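Local structure of diacylglycerol kinase (Bacillus anthracis, 3S40) at residues K10-V15 against Q58-K63; L45-K48 against D52-K55; F138-G143 against E205-I210; L198-N203 against P211-N216; K258-H263 against L288-F293. The protein probably phosphorylates diacylglycerol to phosphatidic acid at the expense of ATP, as a bacterial diacylglycerol kinase of two domains. One frame throughout, in Å; residues are numbered along the deposited sequence.

Contact 1 (K10-V15 against Q58-K63); sequences KVLLIV and QEFASK
With chi1 at 168°, Leu12 swings CG to the side of its carbonyl carbon, far from the backbone N, while Phe60 sends CG anti to the carbonyl carbon (chi1 -74°), and these choices bring a leucine methyl up against the root of an aromatic side chain. The setting is a beta-alpha-beta crossover: strand 42-46, helix 52-60 and strand 66-71 follow one another, and the helix passes over strand 11-15, which lies between those two strands in the parallel sheet. Leu12 CD2 lies 3.8 Å from Phe60 CB and approaches the ring carbons obliquely, the two side chains crossing at about a right angle. Leu45 packs against both residues, and the His43 ring meets the Phe60 ring with its plane nearly perpendicular. Nearer the surface the contact changes character. The chain of Lys10, bent in its outer part, lays its methylenes beside a backbone carbonyl, with CE 3.6 Å from Lys63 O. Within 58-63, Lys63 N donates to Phe60 O at 2.8 Å. Reaching back, the Lys63 side chain places NZ 3.9 Å above the plane of the Phe60 ring, offset toward its rim, and within a long salt-bridge distance, 3.7 Å, of Glu59 OE2.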
# COMPACT_ATOMS: atom_id res chain seq x y z
N LYS A 10 11.45 -21.04 -7.36
CA LYS A 10 10.53 -21.49 -6.33
C LYS A 10 9.55 -20.39 -5.96
O LYS A 10 9.92 -19.21 -5.77
CB LYS A 10 11.28 -21.98 -5.09
CG LYS A 10 12.16 -23.18 -5.40
CD LYS A 10 13.29 -23.29 -4.42
CE LYS A 10 12.93 -24.13 -3.23
NZ LYS A 10 14.06 -25.06 -2.91
N VAL A 11 8.29 -20.79 -5.87
CA VAL A 11 7.18 -19.89 -5.61
C VAL A 11 6.40 -20.37 -4.39
O VAL A 11 6.14 -21.58 -4.22
CB VAL A 11 6.23 -19.81 -6.84
CG1 VAL A 11 5.05 -18.87 -6.57
CG2 VAL A 11 7.00 -19.39 -8.11
N LEU A 12 6.05 -19.42 -3.53
CA LEU A 12 5.08 -19.62 -2.46
C LEU A 12 3.79 -18.84 -2.73
O LEU A 12 3.83 -17.64 -3.01
CB LEU A 12 5.66 -19.12 -1.14
CG LEU A 12 4.66 -19.01 0.02
CD1 LEU A 12 4.07 -20.38 0.40
CD2 LEU A 12 5.32 -18.33 1.20
N LEU A 13 2.65 -19.52 -2.63
CA LEU A 13 1.34 -18.88 -2.64
C LEU A 13 0.71 -18.96 -1.25
O LEU A 13 0.47 -20.05 -0.71
CB LEU A 13 0.41 -19.55 -3.68
CG LEU A 13 -1.08 -19.15 -3.65
CD1 LEU A 13 -1.24 -17.68 -4.07
CD2 LEU A 13 -1.98 -20.02 -4.53
N ILE A 14 0.45 -17.80 -0.66
CA ILE A 14 -0.23 -17.73 0.63
C ILE A 14 -1.70 -17.46 0.38
O ILE A 14 -2.04 -16.51 -0.31
CB ILE A 14 0.34 -16.62 1.55
CG1 ILE A 14 1.81 -16.92 1.85
CG2 ILE A 14 -0.50 -16.49 2.86
CD1 ILE A 14 2.60 -15.73 2.41
N VAL A 15 -2.55 -18.32 0.92
CA VAL A 15 -3.99 -18.20 0.72
C VAL A 15 -4.72 -17.92 2.01
O VAL A 15 -4.63 -18.69 2.97
CB VAL A 15 -4.58 -19.51 0.16
CG1 VAL A 15 -6.11 -19.47 0.19
CG2 VAL A 15 -4.05 -19.76 -1.26
N GLN A 58 8.16 -14.60 6.57
CA GLN A 58 9.45 -14.60 7.25
C GLN A 58 10.14 -15.96 7.19
O GLN A 58 11.35 -16.02 7.06
CB GLN A 58 9.29 -14.10 8.70
CG GLN A 58 9.05 -12.59 8.71
CD GLN A 58 8.76 -12.00 10.07
OE1 GLN A 58 8.45 -12.72 11.02
NE2 GLN A 58 8.85 -10.69 10.17
N GLU A 59 9.37 -17.04 7.20
CA GLU A 59 9.98 -18.35 7.11
C GLU A 59 10.47 -18.66 5.70
O GLU A 59 11.51 -19.27 5.53
CB GLU A 59 9.01 -19.43 7.57
CG GLU A 59 9.50 -20.82 7.27
CD GLU A 59 8.53 -21.87 7.78
OE1 GLU A 59 7.52 -21.49 8.40
OE2 GLU A 59 8.80 -23.08 7.55
N PHE A 60 9.71 -18.26 4.68
CA PHE A 60 10.07 -18.64 3.32
C PHE A 60 10.87 -17.59 2.55
O PHE A 60 11.33 -17.85 1.44
CB PHE A 60 8.84 -19.04 2.52
CG PHE A 60 8.31 -20.39 2.90
CD1 PHE A 60 8.68 -21.51 2.20
CD2 PHE A 60 7.45 -20.52 3.98
CE1 PHE A 60 8.19 -22.75 2.56
CE2 PHE A 60 6.96 -21.75 4.35
CZ PHE A 60 7.33 -22.87 3.64
N ALA A 61 11.03 -16.42 3.15
CA ALA A 61 11.74 -15.31 2.51
C ALA A 61 13.10 -15.69 1.90
O ALA A 61 13.41 -15.27 0.80
CB ALA A 61 11.87 -14.13 3.46
N SER A 62 13.90 -16.50 2.59
CA SER A 62 15.20 -16.89 2.05
C SER A 62 15.13 -18.17 1.22
O SER A 62 16.14 -18.64 0.71
CB SER A 62 16.23 -17.07 3.17
OG SER A 62 15.97 -18.25 3.91
N LYS A 63 13.94 -18.73 1.09
CA LYS A 63 13.83 -20.02 0.41
C LYS A 63 13.14 -19.96 -0.94
O LYS A 63 13.29 -20.89 -1.73
CB LYS A 63 13.13 -21.05 1.31
CG LYS A 63 13.73 -21.13 2.70
CD LYS A 63 13.22 -22.35 3.48
CE LYS A 63 11.76 -22.22 3.88
NZ LYS A 63 11.34 -23.30 4.83

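Contact 2 (L45-K48 against D52-K55); sequences LHTK and DATK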
# COMPACT_ATOMS: atom_id res chain seq x y z
N LEU A 45 0.16 -22.49 0.92
CA LEU A 45 -0.15 -22.54 2.35
C LEU A 45 -1.37 -21.73 2.67
O LEU A 45 -1.48 -20.57 2.26
CB LEU A 45 1.03 -21.99 3.17
CG LEU A 45 2.39 -22.68 3.09
CD1 LEU A 45 3.41 -21.88 3.92
CD2 LEU A 45 2.33 -24.15 3.56
N HIS A 46 -2.31 -22.31 3.41
CA HIS A 46 -3.45 -21.54 3.87
C HIS A 46 -3.09 -20.86 5.18
O HIS A 46 -2.37 -21.44 5.98
CB HIS A 46 -4.65 -22.44 4.09
CG HIS A 46 -5.07 -23.19 2.86
ND1 HIS A 46 -6.25 -23.92 2.80
CD2 HIS A 46 -4.48 -23.33 1.65
CE1 HIS A 46 -6.35 -24.47 1.61
NE2 HIS A 46 -5.30 -24.12 0.89
N THR A 47 -3.55 -19.63 5.40
CA THR A 47 -3.44 -19.01 6.72
C THR A 47 -4.52 -19.61 7.62
O THR A 47 -5.53 -20.10 7.13
CB THR A 47 -3.66 -17.49 6.68
OG1 THR A 47 -4.88 -17.20 5.98
CG2 THR A 47 -2.49 -16.78 5.97
N LYS A 48 -4.32 -19.56 8.93
CA LYS A 48 -5.35 -20.00 9.89
C LYS A 48 -5.73 -18.87 10.83
O LYS A 48 -6.91 -18.64 11.08
CB LYS A 48 -4.88 -21.22 10.69
CG LYS A 48 -4.99 -22.53 9.94
CD LYS A 48 -3.62 -23.05 9.48
CE LYS A 48 -3.73 -24.38 8.76
NZ LYS A 48 -2.40 -24.87 8.29
N ASP A 52 -0.35 -15.33 10.60
CA ASP A 52 0.20 -16.44 9.79
C ASP A 52 0.90 -15.98 8.51
O ASP A 52 1.96 -16.48 8.16
CB ASP A 52 -0.89 -17.45 9.43
CG ASP A 52 -1.27 -18.35 10.60
OD1 ASP A 52 -0.61 -18.26 11.66
OD2 ASP A 52 -2.22 -19.14 10.45
N ALA A 53 0.28 -15.06 7.79
CA ALA A 53 0.87 -14.59 6.55
C ALA A 53 2.25 -13.99 6.85
O ALA A 53 3.22 -14.28 6.18
CB ALA A 53 -0.06 -13.59 5.85
N THR A 54 2.31 -13.17 7.89
CA THR A 54 3.59 -12.60 8.32
C THR A 54 4.61 -13.70 8.64
O THR A 54 5.75 -13.62 8.20
CB THR A 54 3.41 -11.68 9.56
OG1 THR A 54 2.46 -10.64 9.26
CG2 THR A 54 4.73 -11.08 10.00
N LYS A 55 4.20 -14.71 9.40
CA LYS A 55 5.12 -15.78 9.75
C LYS A 55 5.55 -16.59 8.54
O LYS A 55 6.69 -17.03 8.47
CB LYS A 55 4.54 -16.72 10.81
CG LYS A 55 4.36 -16.07 12.16
CD LYS A 55 3.50 -16.91 13.07
CE LYS A 55 3.06 -16.10 14.29
NZ LYS A 55 2.28 -16.94 15.26
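Asp52, the first residue of helix 52-60, reaches back to the chain that has just left strand 42-46, and its OD2 accepts a hydrogen bond from Lys48 N at 2.6 Å. This is a strand-loop-helix connection at the carboxyl end of a parallel strand, closed by a side chain gripping the loop backbone. The conformation of the aspartate explains the grip: CG stands anti to the carbonyl carbon (chi1 -76°), a rotation that carries the carboxylate beyond the helix start toward Lys48. OD2 uses its anti lone pair, the one away from OD1, and the bond is moderately bent, with 152° at the hydrogen. The same oxygen also takes the N-H of Glu49. Thr47 packs alongside. Its OG1 occupies the crowded position between backbone N and carbonyl carbon (chi1 51°), where it makes a weak hydrogen bond to Val15 O in the neighbouring strand. That rotation leaves CG2 directed at the helix start, 3.7 Å from Ala53 N, 3.9 Å from Asp52 CB and 4.0 Å from Ala53 CB. OG1 thus bonds to the sheet, while CG2 packs against the helix start and also against Ile14 of strand 11-15. The Lys48 chain, bent at chi2, leads away: its CB sits 3.4 Å from Asp52 OD2, yet its NZ remains 6.1 Å from that oxygen. The aspartate is thus held by backbone N-H groups rather than by a direct ion pair, and the positive end of the helix dipole, with the lysine at a distance, would probably favour its negative charge.

Contact 3 (F138-G143 against E205-I210); sequences FLNFWG and EYLGGI
A small hairpin, turning through a type I' beta turn from Leu207 to Ile210, leans here on the beginning of strand 141-144 in the beta-sandwich-like domain, and Asn140 and Phe141 receive it. Two different kinds of interaction are set side by side. Asn140 ND2 donates to Tyr206 O at 2.9 Å, arriving almost head-on to the carbonyl (172° at the oxygen). The bond is bent at the hydrogen, 132°, and the acceptor lies tilted from the plane of the Asn140 amide. Asn140 ND2 also gives a hydrogen bond to water 1 at 2.7 Å, and the water accepts a weak one from Tyr206 N, so the amide nitrogen holds the hairpin strand both directly and through solvent. Next to it, Phe141 places CG between its backbone N and carbonyl carbon (chi1 82°), which turns a ring face to the hairpin. Leu207 CD2 sits over that face in a CH-pi contact, 4.1 Å from the ring centroid and displaced toward the rim, its closest ring atom being Phe141 CD2 at 3.7 Å. The turn is closed by Leu207 N to Ile210 O, 2.7 Å, and Ile210 N returns a weak bond to Leu207 O; Gly208 and Gly209 both have positive phi. Around the contact, the Asp275 carboxylate receives the N-H groups of Leu139, Asn140 and Phe141. Met200 of strand 198-202 packs on both Phe141 and Leu207, while Asp102 of helix 102-106 accepts from Gly208 N and Gly209 N, bringing a helix of the catalytic domain onto the hairpin.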
# COMPACT_ATOMS: atom_id res chain seq x y z
N PHE A 138 5.19 1.22 5.96
CA PHE A 138 3.90 1.22 5.26
C PHE A 138 4.03 1.35 3.75
O PHE A 138 4.97 1.95 3.23
CB PHE A 138 2.93 2.28 5.81
CG PHE A 138 3.36 3.70 5.56
CD1 PHE A 138 2.89 4.40 4.45
CD2 PHE A 138 4.21 4.34 6.45
CE1 PHE A 138 3.27 5.73 4.24
CE2 PHE A 138 4.59 5.66 6.25
CZ PHE A 138 4.12 6.35 5.14
N LEU A 139 3.05 0.79 3.05
CA LEU A 139 3.05 0.73 1.60
C LEU A 139 2.10 1.77 1.01
O LEU A 139 2.32 2.27 -0.10
CB LEU A 139 2.60 -0.66 1.17
CG LEU A 139 3.30 -1.30 -0.01
CD1 LEU A 139 4.78 -1.04 0.06
CD2 LEU A 139 3.00 -2.80 -0.03
N ASN A 140 1.05 2.09 1.76
CA ASN A 140 -0.02 2.91 1.22
C ASN A 140 -0.07 4.33 1.75
O ASN A 140 0.06 5.29 0.98
CB ASN A 140 -1.37 2.23 1.42
CG ASN A 140 -2.06 1.96 0.13
OD1 ASN A 140 -2.22 0.81 -0.27
ND2 ASN A 140 -2.46 3.03 -0.55
N PHE A 141 -0.25 4.48 3.05
CA PHE A 141 -0.46 5.81 3.57
C PHE A 141 -0.22 5.91 5.06
O PHE A 141 -0.29 4.92 5.78
CB PHE A 141 -1.88 6.29 3.23
CG PHE A 141 -2.94 5.78 4.18
CD1 PHE A 141 -3.32 6.54 5.28
CD2 PHE A 141 -3.52 4.54 3.99
CE1 PHE A 141 -4.28 6.07 6.16
CE2 PHE A 141 -4.48 4.05 4.88
CZ PHE A 141 -4.85 4.82 5.96
N TRP A 142 0.05 7.13 5.50
CA TRP A 142 0.16 7.50 6.89
C TRP A 142 -0.79 8.70 7.05
O TRP A 142 -0.75 9.62 6.23
CB TRP A 142 1.61 7.90 7.15
CG TRP A 142 1.97 8.48 8.50
CD1 TRP A 142 2.71 7.87 9.48
CD2 TRP A 142 1.66 9.80 9.00
NE1 TRP A 142 2.87 8.72 10.56
CE2 TRP A 142 2.23 9.90 10.29
CE3 TRP A 142 0.95 10.88 8.49
CZ2 TRP A 142 2.10 11.05 11.07
CZ3 TRP A 142 0.83 12.03 9.26
CH2 TRP A 142 1.40 12.10 10.54
N GLY A 143 -1.66 8.66 8.05
CA GLY A 143 -2.61 9.74 8.27
C GLY A 143 -2.96 10.03 9.72
O GLY A 143 -3.10 9.12 10.54
N GLU A 205 -1.21 4.62 -4.82
CA GLU A 205 -1.91 5.43 -5.81
C GLU A 205 -3.42 5.24 -5.71
O GLU A 205 -4.18 5.85 -6.45
CB GLU A 205 -1.33 5.12 -7.21
CG GLU A 205 0.22 5.25 -7.19
CD GLU A 205 0.93 4.88 -8.50
OE1 GLU A 205 2.15 4.59 -8.48
OE2 GLU A 205 0.27 4.87 -9.56
N TYR A 206 -3.85 4.41 -4.76
CA TYR A 206 -5.26 4.15 -4.54
C TYR A 206 -5.56 4.15 -3.05
O TYR A 206 -4.72 3.75 -2.25
CB TYR A 206 -5.66 2.78 -5.12
CG TYR A 206 -5.86 2.82 -6.60
CD1 TYR A 206 -7.14 2.88 -7.15
CD2 TYR A 206 -4.78 2.85 -7.47
CE1 TYR A 206 -7.33 2.94 -8.51
CE2 TYR A 206 -4.96 2.90 -8.83
CZ TYR A 206 -6.24 2.95 -9.35
OH TYR A 206 -6.42 3.00 -10.72
N LEU A 207 -6.76 4.58 -2.69
CA LEU A 207 -7.18 4.60 -1.30
C LEU A 207 -8.66 4.33 -1.23
O LEU A 207 -9.45 5.07 -1.83
CB LEU A 207 -6.90 5.98 -0.70
CG LEU A 207 -5.61 6.17 0.07
CD1 LEU A 207 -4.94 7.49 -0.30
CD2 LEU A 207 -5.91 6.09 1.57
N GLY A 208 -9.04 3.29 -0.50
CA GLY A 208 -10.44 2.92 -0.36
C GLY A 208 -11.04 2.41 -1.65
O GLY A 208 -12.19 2.69 -1.96
N GLY A 209 -10.25 1.66 -2.41
CA GLY A 209 -10.73 1.07 -3.64
C GLY A 209 -10.74 2.01 -4.83
O GLY A 209 -11.00 1.58 -5.96
N ILE A 210 -10.46 3.30 -4.60
CA ILE A 210 -10.46 4.28 -5.68
C ILE A 210 -9.17 5.08 -5.76
O ILE A 210 -8.39 5.12 -4.81
CB ILE A 210 -11.64 5.28 -5.55
CG1 ILE A 210 -11.43 6.15 -4.30
CG2 ILE A 210 -12.98 4.54 -5.56
CD1 ILE A 210 -12.54 7.15 -4.03
O HOH W 1 -2.46 1.78 -2.99

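Contact 4 (L198-N203 against P211-N216); sequences LVMVGN and PSFIPN
Strand 198-202 runs past a segment without regular structure, 211-216, and the backbones come nearest where Gly202 CA and Ile214 CA are 7.4 Å apart. Met200, Phe213 and Ile214 make the contact between them. Met200, here selenomethionine, keeps an extended chi2 and then bends at chi3 (51°), which presents its selenium and terminal methyl to the loop. SE lies 3.7 Å from Phe213 CZ and 5.1 Å from the ring centroid, close to the plane of the ring and therefore at its edge: a Met-aromatic contact in the edge-on form, the two side chains crossing at about a right angle. Phe213 reaches the selenium with CG between backbone N and carbonyl carbon (chi1 54°). The loop owes part of its shape to an ST turn, in which Ser212 OG accepts from Ile214 N at 3.0 Å. This turn precedes the connection to strand 224-230, the antiparallel neighbour of strand 198-202 in the sandwich. Ile214 points at the strand and ends in CD1, which rests 4.1 Å from Met200 CE and equally 4.1 Å from Gly202 CA; with no side chain on the glycine, the methyl packs directly on the strand backbone. Phe237 of helix 234-240 meets the Phe213 ring edge-to-face, and on the sheet side Phe227 of strand 224-230 touches Ile214.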
# COMPACT_ATOMS: atom_id res chain seq x y z
N LEU A 198 -6.77 17.61 8.51
CA LEU A 198 -6.26 16.31 8.08
C LEU A 198 -4.82 16.40 7.56
O LEU A 198 -4.47 17.30 6.80
CB LEU A 198 -7.17 15.72 6.99
CG LEU A 198 -6.67 14.46 6.28
CD1 LEU A 198 -6.93 13.22 7.13
CD2 LEU A 198 -7.34 14.33 4.93
N VAL A 199 -3.97 15.46 7.98
CA VAL A 199 -2.61 15.40 7.46
C VAL A 199 -2.31 14.01 6.93
O VAL A 199 -2.53 13.02 7.62
CB VAL A 199 -1.57 15.75 8.52
CG1 VAL A 199 -0.18 15.68 7.92
CG2 VAL A 199 -1.86 17.14 9.10
N MSE A 200 -1.81 13.94 5.71
CA MSE A 200 -1.46 12.65 5.16
C MSE A 200 -0.19 12.60 4.34
O MSE A 200 0.20 13.56 3.69
CB MSE A 200 -2.61 12.08 4.38
CG MSE A 200 -3.51 11.35 5.31
SE MSE A 200 -4.92 10.65 4.32
CE MSE A 200 -3.87 9.74 2.90
N VAL A 201 0.42 11.42 4.41
CA VAL A 201 1.64 11.11 3.71
C VAL A 201 1.36 9.88 2.87
O VAL A 201 1.10 8.81 3.39
CB VAL A 201 2.77 10.81 4.71
CG1 VAL A 201 4.10 10.67 3.98
CG2 VAL A 201 2.84 11.92 5.73
N GLY A 202 1.39 10.05 1.55
CA GLY A 202 0.97 9.01 0.64
C GLY A 202 2.08 8.38 -0.17
O GLY A 202 3.05 9.04 -0.56
N ASN A 203 1.93 7.09 -0.44
CA ASN A 203 2.86 6.35 -1.26
C ASN A 203 2.12 5.58 -2.33
O ASN A 203 2.56 5.51 -3.46
CB ASN A 203 3.67 5.36 -0.42
CG ASN A 203 4.79 4.71 -1.21
OD1 ASN A 203 5.58 5.39 -1.87
ND2 ASN A 203 4.85 3.38 -1.18
N PRO A 211 -8.95 5.76 -6.90
CA PRO A 211 -7.71 6.52 -7.04
C PRO A 211 -7.53 7.46 -5.84
O PRO A 211 -8.48 8.06 -5.36
CB PRO A 211 -7.94 7.31 -8.33
CG PRO A 211 -8.90 6.44 -9.12
CD PRO A 211 -9.82 5.87 -8.08
N SER A 212 -6.29 7.55 -5.36
CA SER A 212 -5.94 8.43 -4.26
C SER A 212 -6.36 9.86 -4.58
O SER A 212 -6.17 10.34 -5.70
CB SER A 212 -4.43 8.38 -4.03
OG SER A 212 -4.00 9.42 -3.18
N PHE A 213 -6.91 10.55 -3.58
CA PHE A 213 -7.22 11.97 -3.73
C PHE A 213 -5.98 12.88 -3.70
O PHE A 213 -6.09 14.08 -3.93
CB PHE A 213 -8.24 12.39 -2.66
CG PHE A 213 -7.82 12.08 -1.25
CD1 PHE A 213 -6.80 12.80 -0.64
CD2 PHE A 213 -8.46 11.08 -0.52
CE1 PHE A 213 -6.42 12.54 0.66
CE2 PHE A 213 -8.08 10.79 0.79
CZ PHE A 213 -7.06 11.53 1.38
N ILE A 214 -4.81 12.31 -3.41
CA ILE A 214 -3.56 13.06 -3.50
C ILE A 214 -3.06 13.08 -4.94
O ILE A 214 -2.77 12.03 -5.52
CB ILE A 214 -2.47 12.46 -2.57
CG1 ILE A 214 -2.99 12.34 -1.14
CG2 ILE A 214 -1.16 13.29 -2.61
CD1 ILE A 214 -1.97 11.70 -0.17
N PRO A 215 -2.95 14.28 -5.53
CA PRO A 215 -2.57 14.37 -6.95
C PRO A 215 -1.15 13.89 -7.22
O PRO A 215 -0.22 14.16 -6.46
CB PRO A 215 -2.70 15.88 -7.26
CG PRO A 215 -3.58 16.41 -6.19
CD PRO A 215 -3.23 15.61 -4.97
N ASN A 216 -1.00 13.15 -8.32
CA ASN A 216 0.27 12.57 -8.72
C ASN A 216 1.08 11.81 -7.66
O ASN A 216 2.30 11.76 -7.75
CB ASN A 216 1.18 13.60 -9.41
CG ASN A 216 2.22 12.94 -10.31
OD1 ASN A 216 1.92 11.98 -11.02
ND2 ASN A 216 3.46 13.45 -10.27

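Contact 5 (K258-H263 against L288-F293); sequences KAKSIH and LLQGHF
Lys260 NZ gives Gln290 OE1 a weak hydrogen bond of 3.4 Å beside two neighbouring antiparallel strands, 261-266 and 284-296, of the antiparallel sheet that also holds strand 125-133, with Lys260 just before the first. Both chains are extended beyond CG and cross at an angle. Gln290 sets CG anti to the backbone N (chi1 -158°), which carries its amide out to the lysine at the surface. Beneath them the backbones draw together without a bond: Lys260 O and Leu288 N are 3.8 Å apart, and the Leu288 side chain points toward the other segment. The lysine backbone is held by Asp188, whose two carboxylate oxygens take the N-H groups of Lys260 and Ser261 at the break between strands 254-259 and 261-266. On the other side Gln290 and Gly291 form the corner, as the central pair of a type II beta turn from Leu289 to His292. Gly291, with positive phi, donates its N-H to Asp129 OD1 in strand 125-133. A classic beta bulge follows, His292 and Phe293 both facing Val128. Within the turn, His292 N makes a weak bond to Leu289 O, and Leu289 CD1 sits 3.8 Å above the centre of the His292 ring.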
# COMPACT_ATOMS: atom_id res chain seq x y z
N LYS A 258 6.02 17.25 -2.28
CA LYS A 258 6.72 15.98 -2.29
C LYS A 258 8.04 16.10 -1.56
O LYS A 258 8.76 17.06 -1.76
CB LYS A 258 6.94 15.50 -3.73
CG LYS A 258 5.71 14.80 -4.32
CD LYS A 258 5.77 14.78 -5.84
CE LYS A 258 4.64 13.95 -6.42
NZ LYS A 258 4.84 12.50 -6.13
N ALA A 259 8.36 15.13 -0.71
CA ALA A 259 9.61 15.19 0.03
C ALA A 259 10.15 13.80 0.37
O ALA A 259 9.39 12.84 0.40
CB ALA A 259 9.44 16.03 1.29
N LYS A 260 11.45 13.70 0.63
CA LYS A 260 12.04 12.41 0.97
C LYS A 260 12.18 12.19 2.47
O LYS A 260 12.15 11.06 2.94
CB LYS A 260 13.41 12.22 0.31
CG LYS A 260 13.36 12.02 -1.19
CD LYS A 260 14.69 11.52 -1.71
CE LYS A 260 14.63 11.22 -3.20
NZ LYS A 260 15.76 10.34 -3.63
N SER A 261 12.35 13.28 3.22
CA SER A 261 12.57 13.18 4.66
C SER A 261 11.65 14.15 5.38
O SER A 261 11.73 15.37 5.20
CB SER A 261 14.03 13.46 5.01
OG SER A 261 14.26 13.20 6.39
N ILE A 262 10.78 13.59 6.21
CA ILE A 262 9.66 14.35 6.74
C ILE A 262 9.53 14.20 8.23
O ILE A 262 9.60 13.10 8.79
CB ILE A 262 8.35 13.90 6.06
CG1 ILE A 262 8.51 13.96 4.54
CG2 ILE A 262 7.17 14.75 6.53
CD1 ILE A 262 7.32 13.46 3.75
N HIS A 263 9.35 15.33 8.90
CA HIS A 263 9.06 15.31 10.32
C HIS A 263 7.78 16.07 10.60
O HIS A 263 7.61 17.22 10.17
CB HIS A 263 10.21 15.90 11.15
CG HIS A 263 10.05 15.66 12.62
ND1 HIS A 263 9.45 16.58 13.46
CD2 HIS A 263 10.38 14.60 13.40
CE1 HIS A 263 9.43 16.10 14.69
NE2 HIS A 263 9.98 14.90 14.68
N LEU A 288 11.82 7.32 3.22
CA LEU A 288 11.40 6.44 2.14
C LEU A 288 12.52 5.48 1.75
O LEU A 288 13.66 5.91 1.55
CB LEU A 288 11.01 7.26 0.92
CG LEU A 288 10.48 6.37 -0.19
CD1 LEU A 288 9.01 6.06 0.05
CD2 LEU A 288 10.69 6.99 -1.54
N LEU A 289 12.21 4.20 1.63
CA LEU A 289 13.18 3.23 1.12
C LEU A 289 12.96 2.96 -0.37
O LEU A 289 12.04 2.25 -0.78
CB LEU A 289 13.11 1.92 1.91
CG LEU A 289 13.20 2.11 3.42
CD1 LEU A 289 12.86 0.79 4.12
CD2 LEU A 289 14.57 2.64 3.82
N GLN A 290 13.82 3.54 -1.19
CA GLN A 290 13.60 3.50 -2.62
C GLN A 290 13.80 2.09 -3.18
O GLN A 290 14.78 1.43 -2.88
CB GLN A 290 14.52 4.53 -3.30
CG GLN A 290 14.06 4.97 -4.66
CD GLN A 290 14.79 6.23 -5.17
OE1 GLN A 290 15.27 7.05 -4.38
NE2 GLN A 290 14.86 6.36 -6.48
N GLY A 291 12.83 1.63 -3.96
CA GLY A 291 12.93 0.34 -4.61
C GLY A 291 13.16 -0.82 -3.65
O GLY A 291 13.83 -1.78 -4.00
N HIS A 292 12.57 -0.73 -2.46
CA HIS A 292 12.80 -1.70 -1.39
C HIS A 292 12.19 -3.06 -1.72
O HIS A 292 12.76 -4.09 -1.37
CB HIS A 292 12.23 -1.16 -0.08
CG HIS A 292 12.64 -1.92 1.14
ND1 HIS A 292 13.95 -1.98 1.58
CD2 HIS A 292 11.91 -2.65 2.03
CE1 HIS A 292 14.00 -2.70 2.69
NE2 HIS A 292 12.78 -3.12 2.98
N PHE A 293 11.02 -3.07 -2.36
CA PHE A 293 10.42 -4.30 -2.85
C PHE A 293 10.51 -4.33 -4.35
O PHE A 293 10.58 -3.29 -5.00
CB PHE A 293 8.93 -4.39 -2.49
CG PHE A 293 8.66 -4.70 -1.03
CD1 PHE A 293 9.61 -5.32 -0.25
CD2 PHE A 293 7.43 -4.38 -0.46
CE1 PHE A 293 9.35 -5.62 1.09
CE2 PHE A 293 7.17 -4.67 0.88
CZ PHE A 293 8.13 -5.28 1.65

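The contacts fall into two groups. Contacts 1 and 2 share helix 52-60 and two neighbouring strands of the parallel sheet, their centres 10 Å apart, and Val15 O joins them by a probable hydrogen bond to Thr47 N (2.8 Å). Contacts 3 and 4 lie in the sandwich, centres 7 Å apart, on adjacent strands 141-144 and 198-202; Trp142 O meets Val201 N at 2.8 Å. Contact 5 touches contact 3, through Leu139 with Phe293, and contact 4, through Asn216 O with Lys258 NZ. No contact of one group touches one of the other; the closest, contacts 1 and 5, have nearest atoms about 9 Å apart. In this family the active site probably lies in the cleft between the domains.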